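Side-chain contacts in putative short-chain dehydrogenase/reductase (Burkholderia xenovorans, PDB 5K9Z), which is probably an oxidoreductase of the short-chain dehydrogenase/reductase family, acting on CH-OH groups with NAD or NADP as acceptor: residues S174-L179 with V184-V189; L232-L235 with D239-H242; Q74-V79 with I128-R133; V146-G151 with H159-A164. All coordinates share one frame; numbering follows the deposited sequence. Where two conformers were deposited one is given.

Contact 1: S174-L179 with V184-V189; sequences SAASEL and VRVNAV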
loop_
_atom_site.group_PDB
_atom_site.type_symbol
_atom_site.label_atom_id
_atom_site.label_comp_id
_atom_site.label_asym_id
_atom_site.label_seq_id
_atom_site.Cartn_x
_atom_site.Cartn_y
_atom_site.Cartn_z
ATOM N N SER C 174 -1.899 14.115 8.117
ATOM C CA SER C 174 -2.251 15.523 7.999
ATOM C C SER C 174 -1.855 16.279 9.256
ATOM O O SER C 174 -1.208 17.335 9.188
ATOM C CB SER C 174 -3.752 15.647 7.734
ATOM O OG SER C 174 -4.108 16.962 7.367
ATOM N N ALA C 175 -2.218 15.731 10.416
ATOM C CA ALA C 175 -1.865 16.359 11.688
ATOM C C ALA C 175 -0.358 16.442 11.863
ATOM O O ALA C 175 0.162 17.442 12.379
ATOM C CB ALA C 175 -2.500 15.591 12.848
ATOM N N ALA C 176 0.364 15.394 11.452
ATOM C CA ALA C 176 1.815 15.433 11.569
ATOM C C ALA C 176 2.392 16.612 10.797
ATOM O O ALA C 176 3.319 17.274 11.273
ATOM C CB ALA C 176 2.434 14.113 11.085
ATOM N N SER C 177 1.832 16.914 9.621
ATOM C CA SER C 177 2.378 18.014 8.823
ATOM C C SER C 177 2.163 19.354 9.503
ATOM O O SER C 177 2.977 20.271 9.316
ATOM C CB SER C 177 1.761 18.030 7.423
ATOM O OG SER C 177 0.421 18.512 7.443
ATOM N N GLU C 178 1.089 19.494 10.299
ATOM C CA GLU C 178 0.943 20.719 11.084
ATOM C C GLU C 178 1.841 20.710 12.310
ATOM O O GLU C 178 2.540 21.698 12.588
ATOM C CB GLU C 178 -0.512 20.937 11.538
ATOM C CG GLU C 178 -0.593 22.219 12.419
ATOM C CD GLU C 178 -1.993 22.560 12.935
ATOM O OE1 GLU C 178 -2.995 22.023 12.422
ATOM O OE2 GLU C 178 -2.075 23.397 13.858
ATOM N N LEU C 179 1.849 19.600 13.049
ATOM C CA LEU C 179 2.391 19.628 14.404
ATOM C C LEU C 179 3.894 19.387 14.479
ATOM O O LEU C 179 4.504 19.699 15.507
ATOM C CB LEU C 179 1.670 18.602 15.278
ATOM C CG LEU C 179 0.187 18.910 15.505
ATOM C CD1 LEU C 179 -0.482 17.728 16.174
ATOM C CD2 LEU C 179 0.007 20.210 16.312
ATOM N N VAL C 184 5.792 18.057 18.061
ATOM C CA VAL C 184 4.836 17.015 18.436
ATOM C C VAL C 184 4.748 16.016 17.293
ATOM O O VAL C 184 4.490 16.399 16.145
ATOM C CB VAL C 184 3.450 17.606 18.759
ATOM C CG1 VAL C 184 2.467 16.493 19.134
ATOM C CG2 VAL C 184 3.549 18.623 19.887
ATOM N N ARG C 185 4.933 14.737 17.611
ATOM C CA ARG C 185 4.888 13.675 16.618
ATOM C C ARG C 185 3.516 13.025 16.597
ATOM O O ARG C 185 2.818 12.996 17.612
ATOM C CB ARG C 185 5.947 12.602 16.888
ATOM C CG ARG C 185 7.382 13.070 16.738
ATOM C CD ARG C 185 8.342 11.885 16.867
ATOM N NE ARG C 185 8.342 11.352 18.217
ATOM C CZ ARG C 185 7.954 10.125 18.543
ATOM N NH1 ARG C 185 7.540 9.275 17.606
ATOM N NH2 ARG C 185 7.999 9.745 19.811
ATOM N N VAL C 186 3.116 12.545 15.414
ATOM C CA VAL C 186 1.846 11.841 15.227
ATOM C C VAL C 186 2.121 10.588 14.399
ATOM O O VAL C 186 2.643 10.684 13.285
ATOM C CB VAL C 186 0.775 12.703 14.534
ATOM C CG1 VAL C 186 -0.617 12.013 14.613
ATOM C CG2 VAL C 186 0.723 14.149 15.121
ATOM N N ASN C 187 1.739 9.424 14.924
ATOM C CA ASN C 187 1.990 8.148 14.268
ATOM C C ASN C 187 0.787 7.230 14.472
ATOM O O ASN C 187 -0.137 7.529 15.231
ATOM C CB ASN C 187 3.254 7.468 14.796
ATOM C CG ASN C 187 4.528 8.193 14.384
ATOM O OD1 ASN C 187 4.910 8.175 13.218
ATOM N ND2 ASN C 187 5.194 8.812 15.347
ATOM N N ALA C 188 0.812 6.097 13.778
ATOM C CA ALA C 188 -0.248 5.113 13.909
ATOM C C ALA C 188 0.372 3.721 13.921
ATOM O O ALA C 188 1.485 3.518 13.433
ATOM C CB ALA C 188 -1.260 5.251 12.773
ATOM N N VAL C 189 -0.343 2.765 14.523
ATOM C CA VAL C 189 -0.007 1.350 14.433
ATOM C C VAL C 189 -1.177 0.649 13.762
ATOM O O VAL C 189 -2.340 1.011 13.989
ATOM C CB VAL C 189 0.295 0.705 15.805
ATOM C CG1 VAL C 189 1.531 1.323 16.428
ATOM C CG2 VAL C 189 -0.906 0.806 16.746
HETATM O O HOH W 1 4.035 15.848 13.683
#

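Contact 2: L232-L235 with D239-H242; sequences LVYL and DARH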
loop_
_atom_site.group_PDB
_atom_site.type_symbol
_atom_site.label_atom_id
_atom_site.label_comp_id
_atom_site.label_asym_id
_atom_site.label_seq_id
_atom_site.Cartn_x
_atom_site.Cartn_y
_atom_site.Cartn_z
ATOM N N LEU C 232 3.489 0.449 20.163
ATOM C CA LEU C 232 3.156 1.788 20.619
ATOM C C LEU C 232 4.234 2.336 21.541
ATOM O O LEU C 232 4.576 3.519 21.470
ATOM C CB LEU C 232 1.801 1.767 21.332
ATOM C CG LEU C 232 0.612 1.519 20.415
ATOM C CD1 LEU C 232 -0.580 1.086 21.234
ATOM C CD2 LEU C 232 0.273 2.792 19.622
ATOM N N VAL C 233 4.760 1.503 22.441
ATOM C CA VAL C 233 5.818 1.990 23.325
ATOM C C VAL C 233 7.062 2.334 22.509
ATOM O O VAL C 233 7.690 3.377 22.726
ATOM C CB VAL C 233 6.107 0.973 24.447
ATOM C CG1 VAL C 233 7.404 1.319 25.173
ATOM C CG2 VAL C 233 4.943 0.970 25.455
ATOM N N TYR C 234 7.410 1.494 21.525
ATOM C CA TYR C 234 8.497 1.864 20.615
ATOM C C TYR C 234 8.256 3.249 20.005
ATOM O O TYR C 234 9.133 4.124 20.051
ATOM C CB TYR C 234 8.675 0.829 19.505
ATOM C CG TYR C 234 9.591 1.342 18.412
ATOM C CD1 TYR C 234 10.957 1.515 18.639
ATOM C CD2 TYR C 234 9.083 1.701 17.169
ATOM C CE1 TYR C 234 11.798 2.012 17.640
ATOM C CE2 TYR C 234 9.903 2.206 16.174
ATOM C CZ TYR C 234 11.255 2.350 16.409
ATOM O OH TYR C 234 12.055 2.855 15.407
ATOM N N LEU C 235 7.060 3.473 19.452
ATOM C CA LEU C 235 6.793 4.754 18.807
ATOM C C LEU C 235 6.815 5.919 19.796
ATOM O O LEU C 235 7.163 7.044 19.409
ATOM C CB LEU C 235 5.460 4.718 18.057
ATOM C CG LEU C 235 5.404 3.895 16.766
ATOM C CD1 LEU C 235 4.001 3.872 16.197
ATOM C CD2 LEU C 235 6.386 4.421 15.732
ATOM N N ASP C 239 13.785 6.512 21.157
ATOM C CA ASP C 239 14.349 5.863 19.965
ATOM C C ASP C 239 13.618 6.269 18.690
ATOM O O ASP C 239 14.197 6.229 17.596
ATOM C CB ASP C 239 14.295 4.329 20.076
ATOM C CG ASP C 239 15.338 3.745 21.024
ATOM O OD1 ASP C 239 16.343 4.426 21.331
ATOM O OD2 ASP C 239 15.148 2.573 21.439
ATOM N N ALA C 240 12.332 6.598 18.797
ATOM C CA ALA C 240 11.501 6.875 17.639
ATOM C C ALA C 240 11.321 8.363 17.398
ATOM O O ALA C 240 10.361 8.763 16.732
ATOM C CB ALA C 240 10.136 6.192 17.796
ATOM N N ARG C 241 12.249 9.192 17.887
ATOM C CA ARG C 241 12.015 10.633 17.843
ATOM C C ARG C 241 12.001 11.204 16.427
ATOM O O ARG C 241 11.531 12.327 16.246
ATOM C CB ARG C 241 13.030 11.360 18.725
ATOM C CG ARG C 241 14.492 11.209 18.350
ATOM C CD ARG C 241 15.365 11.663 19.526
ATOM N NE ARG C 241 16.783 11.626 19.201
ATOM C CZ ARG C 241 17.548 10.536 19.260
ATOM N NH1 ARG C 241 17.030 9.368 19.633
ATOM N NH2 ARG C 241 18.836 10.614 18.927
ATOM N N HIS C 242 12.464 10.467 15.417
ATOM C CA HIS C 242 12.314 10.895 14.029
ATOM C C HIS C 242 11.407 9.981 13.215
ATOM O O HIS C 242 11.350 10.116 11.985
ATOM C CB HIS C 242 13.688 11.034 13.372
ATOM C CG HIS C 242 14.460 12.193 13.904
ATOM N ND1 HIS C 242 15.408 12.062 14.891
ATOM C CD2 HIS C 242 14.350 13.520 13.662
ATOM C CE1 HIS C 242 15.886 13.252 15.201
ATOM N NE2 HIS C 242 15.261 14.155 14.466
HETATM O O HOH W 2 14.394 3.996 16.077
#

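Contact 3: Q74-V79 with I128-R133; sequences QVAAAV and IKHAAR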
loop_
_atom_site.group_PDB
_atom_site.type_symbol
_atom_site.label_atom_id
_atom_site.label_comp_id
_atom_site.label_asym_id
_atom_site.label_seq_id
_atom_site.Cartn_x
_atom_site.Cartn_y
_atom_site.Cartn_z
ATOM N N GLN C 74 -15.976 14.752 26.304
ATOM C CA GLN C 74 -15.408 13.758 27.204
ATOM C C GLN C 74 -13.929 13.515 26.905
ATOM O O GLN C 74 -13.126 13.305 27.826
ATOM C CB GLN C 74 -16.211 12.464 27.115
ATOM C CG GLN C 74 -17.644 12.641 27.652
ATOM C CD GLN C 74 -18.388 11.341 27.733
ATOM O OE1 GLN C 74 -17.783 10.274 27.868
ATOM N NE2 GLN C 74 -19.710 11.414 27.651
ATOM N N VAL C 75 -13.553 13.541 25.627
ATOM C CA VAL C 75 -12.139 13.408 25.269
ATOM C C VAL C 75 -11.352 14.591 25.819
ATOM O O VAL C 75 -10.297 14.424 26.435
ATOM C CB VAL C 75 -11.986 13.277 23.741
ATOM C CG1 VAL C 75 -10.518 13.330 23.335
ATOM C CG2 VAL C 75 -12.664 11.991 23.238
ATOM N N ALA C 76 -11.885 15.802 25.642
ATOM C CA ALA C 76 -11.217 16.993 26.163
ATOM C C ALA C 76 -11.084 16.913 27.677
ATOM O O ALA C 76 -10.046 17.287 28.239
ATOM C CB ALA C 76 -11.992 18.246 25.749
ATOM N N ALA C 77 -12.132 16.418 28.349
ATOM C CA ALA C 77 -12.121 16.299 29.805
ATOM C C ALA C 77 -11.104 15.268 30.281
ATOM O O ALA C 77 -10.532 15.430 31.364
ATOM C CB ALA C 77 -13.522 15.938 30.318
ATOM N N ALA C 78 -10.890 14.187 29.516
ATOM C CA ALA C 78 -9.861 13.215 29.891
ATOM C C ALA C 78 -8.460 13.823 29.792
ATOM O O ALA C 78 -7.607 13.581 30.658
ATOM C CB ALA C 78 -9.960 11.961 29.018
ATOM N N VAL C 79 -8.189 14.583 28.727
ATOM C CA VAL C 79 -6.922 15.313 28.631
ATOM C C VAL C 79 -6.755 16.253 29.821
ATOM O O VAL C 79 -5.691 16.300 30.454
ATOM C CB VAL C 79 -6.844 16.084 27.299
ATOM C CG1 VAL C 79 -5.670 17.081 27.320
ATOM C CG2 VAL C 79 -6.690 15.120 26.139
ATOM N N ILE C 128 -6.683 13.799 18.805
ATOM C CA ILE C 128 -5.547 14.545 18.268
ATOM C C ILE C 128 -5.709 16.023 18.596
ATOM O O ILE C 128 -4.778 16.684 19.071
ATOM C CB ILE C 128 -5.406 14.314 16.753
ATOM C CG1 ILE C 128 -5.076 12.842 16.463
ATOM C CG2 ILE C 128 -4.297 15.239 16.152
ATOM C CD1 ILE C 128 -5.095 12.515 14.996
ATOM N N LYS C 129 -6.905 16.553 18.373
ATOM C CA LYS C 129 -7.137 17.974 18.622
ATOM C C LYS C 129 -6.776 18.353 20.056
ATOM O O LYS C 129 -5.974 19.261 20.286
ATOM C CB LYS C 129 -8.589 18.324 18.315
ATOM C CG LYS C 129 -8.993 19.741 18.737
ATOM C CD LYS C 129 -10.445 19.984 18.373
ATOM C CE LYS C 129 -10.968 21.300 18.973
ATOM N NZ LYS C 129 -12.410 21.478 18.640
ATOM N N HIS C 130 -7.342 17.652 21.039
ATOM C CA HIS C 130 -7.162 18.090 22.421
ATOM C C HIS C 130 -5.817 17.680 23.007
ATOM O O HIS C 130 -5.240 18.435 23.794
ATOM C CB HIS C 130 -8.344 17.629 23.263
ATOM C CG HIS C 130 -9.605 18.317 22.857
ATOM N ND1 HIS C 130 -9.916 19.595 23.279
ATOM C CD2 HIS C 130 -10.574 17.963 21.979
ATOM C CE1 HIS C 130 -11.047 19.981 22.717
ATOM N NE2 HIS C 130 -11.471 19.008 21.926
ATOM N N ALA C 131 -5.282 16.511 22.640
ATOM C CA ALA C 131 -3.918 16.195 23.067
ATOM C C ALA C 131 -2.921 17.215 22.514
ATOM O O ALA C 131 -2.015 17.670 23.227
ATOM C CB ALA C 131 -3.529 14.777 22.628
ATOM N N ALA C 132 -3.093 17.614 21.254
ATOM C CA ALA C 132 -2.173 18.563 20.648
ATOM C C ALA C 132 -2.238 19.921 21.337
ATOM O O ALA C 132 -1.210 20.591 21.483
ATOM C CB ALA C 132 -2.467 18.696 19.151
ATOM N N ARG C 133 -3.438 20.350 21.759
ATOM C CA ARG C 133 -3.565 21.592 22.513
ATOM C C ARG C 133 -2.673 21.581 23.744
ATOM O O ARG C 133 -2.036 22.587 24.071
ATOM C CB ARG C 133 -5.017 21.826 22.926
ATOM C CG ARG C 133 -5.926 22.328 21.834
ATOM C CD ARG C 133 -7.361 22.537 22.384
ATOM N NE ARG C 133 -8.224 23.143 21.379
ATOM C CZ ARG C 133 -9.448 23.610 21.617
ATOM N NH1 ARG C 133 -9.964 23.538 22.842
ATOM N NH2 ARG C 133 -10.153 24.152 20.628
#

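Contact 4: V146-G151 with H159-A164; sequences VASTAG and HAYTSA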
loop_
_atom_site.group_PDB
_atom_site.type_symbol
_atom_site.label_atom_id
_atom_site.label_comp_id
_atom_site.label_asym_id
_atom_site.label_seq_id
_atom_site.Cartn_x
_atom_site.Cartn_y
_atom_site.Cartn_z
ATOM N N VAL C 146 -4.413 3.740 17.109
ATOM C CA VAL C 146 -4.433 2.320 16.756
ATOM C C VAL C 146 -5.367 2.206 15.559
ATOM O O VAL C 146 -6.600 2.246 15.701
ATOM C CB VAL C 146 -4.882 1.449 17.928
ATOM C CG1 VAL C 146 -4.940 -0.060 17.516
ATOM C CG2 VAL C 146 -3.945 1.673 19.122
ATOM N N ALA C 147 -4.779 2.123 14.369
ATOM C CA ALA C 147 -5.602 1.957 13.181
ATOM C C ALA C 147 -5.769 0.459 12.966
ATOM O O ALA C 147 -6.128 -0.248 13.910
ATOM C CB ALA C 147 -4.989 2.667 11.970
ATOM N N SER C 148 -5.438 -0.043 11.781
ATOM C CA SER C 148 -5.651 -1.441 11.407
ATOM C C SER C 148 -5.116 -1.637 9.998
ATOM O O SER C 148 -5.020 -0.684 9.226
ATOM C CB SER C 148 -7.137 -1.816 11.440
ATOM O OG SER C 148 -7.363 -3.013 10.739
ATOM N N THR C 149 -4.839 -2.901 9.647
ATOM C CA THR C 149 -4.539 -3.220 8.258
ATOM C C THR C 149 -5.684 -2.820 7.337
ATOM O O THR C 149 -5.457 -2.535 6.153
ATOM C CB THR C 149 -4.250 -4.723 8.096
ATOM O OG1 THR C 149 -5.290 -5.481 8.714
ATOM C CG2 THR C 149 -2.955 -5.087 8.755
ATOM N N ALA C 150 -6.916 -2.772 7.859
ATOM C CA ALA C 150 -8.042 -2.279 7.079
ATOM C C ALA C 150 -7.909 -0.799 6.724
ATOM O O ALA C 150 -8.623 -0.321 5.833
ATOM C CB ALA C 150 -9.350 -2.524 7.844
ATOM N N GLY C 151 -6.989 -0.083 7.358
ATOM C CA GLY C 151 -6.682 1.279 6.951
ATOM C C GLY C 151 -5.692 1.378 5.818
ATOM O O GLY C 151 -5.467 2.472 5.293
ATOM N N HIS C 159 -17.026 -2.235 5.636
ATOM C CA HIS C 159 -16.897 -1.020 4.832
ATOM C C HIS C 159 -16.657 0.203 5.704
ATOM O O HIS C 159 -15.749 0.993 5.437
ATOM C CB HIS C 159 -18.138 -0.802 3.971
ATOM C CG HIS C 159 -18.353 -1.863 2.944
ATOM N ND1 HIS C 159 -17.373 -2.245 2.052
ATOM C CD2 HIS C 159 -19.440 -2.620 2.661
ATOM C CE1 HIS C 159 -17.843 -3.201 1.269
ATOM N NE2 HIS C 159 -19.097 -3.442 1.614
ATOM N N ALA C 160 -17.482 0.399 6.733
ATOM C CA ALA C 160 -17.297 1.588 7.564
ATOM C C ALA C 160 -15.973 1.524 8.301
ATOM O O ALA C 160 -15.241 2.521 8.375
ATOM C CB ALA C 160 -18.452 1.736 8.553
ATOM N N TYR C 161 -15.650 0.350 8.842
ATOM C CA TYR C 161 -14.358 0.128 9.474
ATOM C C TYR C 161 -13.220 0.495 8.536
ATOM O O TYR C 161 -12.330 1.271 8.894
ATOM C CB TYR C 161 -14.246 -1.336 9.878
ATOM C CG TYR C 161 -13.102 -1.693 10.788
ATOM C CD1 TYR C 161 -13.227 -1.538 12.171
ATOM C CD2 TYR C 161 -11.935 -2.282 10.288
ATOM C CE1 TYR C 161 -12.216 -1.916 13.024
ATOM C CE2 TYR C 161 -10.913 -2.683 11.142
ATOM C CZ TYR C 161 -11.057 -2.484 12.503
ATOM O OH TYR C 161 -10.050 -2.860 13.351
ATOM N N THR C 162 -13.267 -0.017 7.304
ATOM C CA THR C 162 -12.172 0.226 6.374
ATOM C C THR C 162 -12.057 1.717 6.043
ATOM O O THR C 162 -10.951 2.269 6.013
ATOM C CB THR C 162 -12.381 -0.613 5.110
ATOM O OG1 THR C 162 -12.369 -2.026 5.433
ATOM C CG2 THR C 162 -11.319 -0.305 4.080
ATOM N N SER C 163 -13.188 2.390 5.807
ATOM C CA SER C 163 -13.140 3.809 5.482
ATOM C C SER C 163 -12.600 4.620 6.657
ATOM O O SER C 163 -11.742 5.504 6.484
ATOM C CB SER C 163 -14.536 4.275 5.077
ATOM O OG SER C 163 -14.548 5.613 4.645
ATOM N N ALA C 164 -13.107 4.343 7.860
ATOM C CA ALA C 164 -12.651 5.037 9.064
ATOM C C ALA C 164 -11.153 4.853 9.276
ATOM O O ALA C 164 -10.442 5.808 9.599
ATOM C CB ALA C 164 -13.415 4.518 10.283
#

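Contact 1: S174-L179 with V184-V189
Val184, at the start of the second segment, meets Leu179 at the end of the first. The two lie either side of the tight connection from helix 159-179 to strand 184-191, the second half of a beta-alpha-beta crossover in the Rossmann-type fold. The short axes run nearly antiparallel, at 167°, with a closest approach of 7.4 Å. Val184 N donates to Leu179 O at 3.3 Å. The bond is fairly straight at the hydrogen, but the donor sits above the carbonyl plane. The CB atoms of Val184 and Leu179 are 4.0 Å apart. A water bridges the same end, donating to Val184 O and to Ala176 O, so the carbonyl of Ala176 in the last turns of the helix is tied to the strand. Arg185 points away from the helix, and its guanidinium bonds to Val243 O. Val186 turns back toward the helix and carries most of the remaining packing. Its CG2 lies beside its own backbone N and anti to its carbonyl carbon (chi1 -169°, measured to CG1). From there CG2 reaches Ala175 CB and the backbone N of Ala176. The CB atoms of Val186 and Ala176 are 4.1 Å apart. The side chains of Val186 and Leu179 cross obliquely. On the helix side, Leu179 also packs on Ala132 and Val136 of helix 110-138. One branch of Leu179 meets Val186, with Leu179 CD1 3.9 Å from Val186 CG2.

Contact 2: L232-L235 with D239-H242
Tyr234 lays one face of its ring over the methyl group of Ala240. The CB of Ala240 sits 4.2 Å above the ring plane, offset toward the rim, with CZ its nearest ring atom. The ring gets there because CG is anti to the backbone N (chi1 168°), which swings the end of the side chain toward the turn after helix 225-236. Asp239 adds a second touch. Its CB lies oblique to the ring, 4.2 Å from Tyr234 CE1, and the two side chains run at about a right angle to each other. The ring and carboxylate planes are 47° apart.

The same Ala240 methyl also lies against two carbonyls of the helix end. Its CB is 3.2 Å from Tyr234 O and 3.5 Å from Leu235 O. Both carbonyls have polar partners: Tyr234 O accepts from Ser237 OG, and Leu235 O from Arg185 NH2 of strand 184-191. Leu235 turns its side chain the other way, onto Asn187 and Val189 of that strand.

No direct hydrogen bond joins the two segments. A water links them instead, 2.7 Å from Tyr234 OH, and donates to Asp239 O. The chemistry is therefore mixed: the ring face of the tyrosine meets a methyl, while its hydroxyl is tied to the loop backbone at Asp239 O through water.

Contact 3: Q74-V79 with I128-R133
Helices 72-86 and 110-138 pack side by side in the Rossmann-type fold, where helices cover the faces of the central parallel sheet. Here they run almost parallel, with a signed crossing angle of -26° and short axes 9.1 Å apart at closest approach. The contact is small and mostly buried. Ala76 touches His130, and Val79 follows one turn later.

The methyl of Ala76 stands over one face of the His130 imidazole in a CH-pi contact. Its CB is 3.6 Å from the ring centroid and 15° off the ring normal. Lys129 CG lies over the opposite face, so the ring is held between the two. A chi1 of -67° turns CG of His130 away from its carbonyl carbon and brings the imidazole under the Ala76 methyl. Its ring nitrogens find partners outside the two segments. NE2 bonds to Glu72 OE2, and ND1 bonds to a glycerol, probably from the crystallisation liquor. Glu72 also forms a salt bridge with Lys129, and its carboxylate would probably favour protonation of His130. The Glu72 bond helps fix the turn of the ring.

Val79 packs against the backbone around His130 and Ala131 and on His130 CB. Its CG2 is 4.0 Å from Ala131 N and 4.2 Å from His130 CB. The other branch of Val79, CG1, comes 3.8 Å from His130 O.

Contact 4: V146-G151 with H159-A164
Tyr161 presents the edge of its ring to the loop after strand 141-146. Ser148 OG and Ala150 CB both lie near the ring plane at that edge. Ser148 OG is 3.6 Å from Tyr161 CE2, and Ala150 CB is 3.6 Å from Tyr161 CD2. The hydroxyl end of the tyrosine passes alongside Ser148, with OH 3.6 Å from Ser148 CB. A chi1 of -168° extends the ring from the helix to the loop.

No hydrogen bond crosses this contact. Ser148 OG instead accepts from Ala150 N at 2.9 Å, two residues on, which makes an ST turn and sets the hydroxyl beside the ring. Thr162, the next residue on the helix, brings its CG2 to 3.2 Å from Ala150 O. Its OG1 bonds to Pro158 O, just before the helix.

Lys165, further along the same helix, bonds to Val146 O. Ring stacking of His159 on His266 of the second subunit places the start of the helix at the dimer interface. A serine before the helix, with a Tyr-x-x-x-Lys pair on it, matches the catalytic motif of the short-chain dehydrogenase/reductase family, so Ser148, Tyr161 and Lys165 are probably among the active-site residues.

How the contacts relate
From the N terminus, contact 3 comes first and closes a long loop between helices 72-86 and 110-138. Contact 4 follows, after strand 141-146. Contact 1 closes the short connection from helix 159-179 into strand 184-191. Contact 2 closes the turn after helix 225-236. The four come in series, so none nests or crosses. Contact 1 is the one that touches all the others: Leu179 packs on Ala132 of contact 3, Val189 O bonds to Ala147 N of contact 4, and Arg185 reaches contact 2. Contact 3 thus joins two helices, contact 4 a loop to a helix, contact 1 a helix to a strand, and contact 2 a helix end to its loop.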